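Local coordinates for surface presentation of antigens protein spaS (Salmonella typhimurium, PDB 3C01) that takes part in the type III secretory pathway that presents the surface determinants Salmonella needs to enter mammalian cells, at residues 33-36 against 37-40. Sequence-based numbering, arbitrary orientation.
Sequences RAYA and EKVG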
loop_
_atom_site.group_PDB
_atom_site.type_symbol
_atom_site.label_atom_id
_atom_site.label_comp_id
_atom_site.label_asym_id
_atom_site.label_seq_id
_atom_site.Cartn_x
_atom_site.Cartn_y
_atom_site.Cartn_z
ATOM N N ARG B 33 5.527 3.448 7.489
ATOM C CA ARG B 33 4.475 3.090 8.454
ATOM C C ARG B 33 4.157 4.241 9.372
ATOM O O ARG B 33 2.995 4.554 9.595
ATOM C CB ARG B 33 4.970 1.968 9.348
ATOM C CG ARG B 33 4.056 0.821 9.490
ATOM C CD ARG B 33 3.407 0.649 10.869
ATOM N NE ARG B 33 3.509 -0.759 11.244
ATOM C CZ ARG B 33 2.625 -1.458 11.951
ATOM N NH1 ARG B 33 1.505 -0.943 12.419
ATOM N NH2 ARG B 33 2.880 -2.721 12.199
ATOM N N ALA B 34 5.185 4.849 9.958
ATOM C CA ALA B 34 4.934 5.939 10.916
ATOM C C ALA B 34 4.239 7.074 10.129
ATOM O O ALA B 34 3.293 7.662 10.609
ATOM C CB ALA B 34 6.227 6.407 11.596
ATOM N N TYR B 35 4.657 7.329 8.891
ATOM C CA TYR B 35 4.090 8.457 8.174
ATOM C C TYR B 35 2.612 8.205 7.721
ATOM O O TYR B 35 1.784 9.067 7.839
ATOM C CB TYR B 35 5.013 8.876 7.011
ATOM C CG TYR B 35 4.557 10.168 6.407
ATOM C CD1 TYR B 35 4.936 11.387 6.961
ATOM C CD2 TYR B 35 3.735 10.184 5.295
ATOM C CE1 TYR B 35 4.503 12.593 6.430
ATOM C CE2 TYR B 35 3.291 11.387 4.763
ATOM C CZ TYR B 35 3.664 12.585 5.356
ATOM O OH TYR B 35 3.217 13.759 4.844
ATOM N N ALA B 36 2.299 7.015 7.215
ATOM C CA ALA B 36 0.940 6.651 6.878
ATOM C C ALA B 36 -0.027 6.750 8.109
ATOM O O ALA B 36 -1.175 7.230 7.990
ATOM C CB ALA B 36 0.946 5.301 6.364
ATOM N N GLU B 37 0.464 6.305 9.273
ATOM C CA GLU B 37 -0.284 6.405 10.506
ATOM C C GLU B 37 -0.554 7.855 10.821
ATOM O O GLU B 37 -1.677 8.216 11.042
ATOM C CB GLU B 37 0.413 5.660 11.680
ATOM C CG GLU B 37 0.073 4.121 11.686
ATOM C CD GLU B 37 1.072 3.155 12.464
ATOM O OE1 GLU B 37 0.886 1.893 12.326
ATOM O OE2 GLU B 37 2.017 3.613 13.183
ATOM N N LYS B 38 0.471 8.687 10.810
ATOM C CA LYS B 38 0.333 10.126 11.035
ATOM C C LYS B 38 -0.671 10.799 10.093
ATOM O O LYS B 38 -1.417 11.683 10.459
ATOM C CB LYS B 38 1.702 10.775 10.851
ATOM C CG LYS B 38 1.791 12.246 11.196
ATOM C CD LYS B 38 3.129 12.796 10.714
ATOM C CE LYS B 38 3.285 14.323 10.834
ATOM N NZ LYS B 38 3.915 14.815 9.513
ATOM N N VAL B 39 -0.695 10.377 8.865
ATOM C CA VAL B 39 -1.370 11.134 7.862
ATOM C C VAL B 39 -2.738 10.490 7.531
ATOM O O VAL B 39 -3.483 11.028 6.714
ATOM C CB VAL B 39 -0.422 11.211 6.643
ATOM C CG1 VAL B 39 -0.945 10.377 5.517
ATOM C CG2 VAL B 39 -0.152 12.635 6.274
ATOM N N GLY B 40 -3.041 9.347 8.172
ATOM C CA GLY B 40 -4.323 8.656 8.069
ATOM C C GLY B 40 -4.474 7.655 6.934
ATOM O O GLY B 40 -5.595 7.405 6.500
#
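R33 and E37, one turn apart near the C-terminal end of helix 26-39, are joined twice. Their side chains form a salt bridge, NH1 of R33 donating a hydrogen bond to OE1 of E37 over 2.9 Å at 168°; the oxygen lies at the guanidinium edge, in its plane, while the carboxylate plane is turned 67° away. CG of E37 sits beside the backbone N (chi1 -84°), and the extended chain runs back alongside R33 O. In the backbone, E37 N donates to R33 O at 3.1 Å, and K38 N to A34 O at 3.0 Å. V39 N is shared between Y35 O and, weakly, A36 O. A36 O also takes a weak bond from G40 N at 2.8 Å, and G40 N reaches weakly to E37 O. With positive phi at G40 this is a Schellman motif; in this C-terminal part of SpaS it ends the helix ahead of strand 43-45, whose V43 and V45 touch the R33 side chain. CG2 of V39 packs 3.9 Å from CZ of Y35. NZ of K38, 3.8 Å from CE1 of Y35, forms a salt bridge with a sulfate, probably from the crystallisation liquor. The Y35 hydroxyl is hydrogen-bonded to an acidic side chain of another protein's chain.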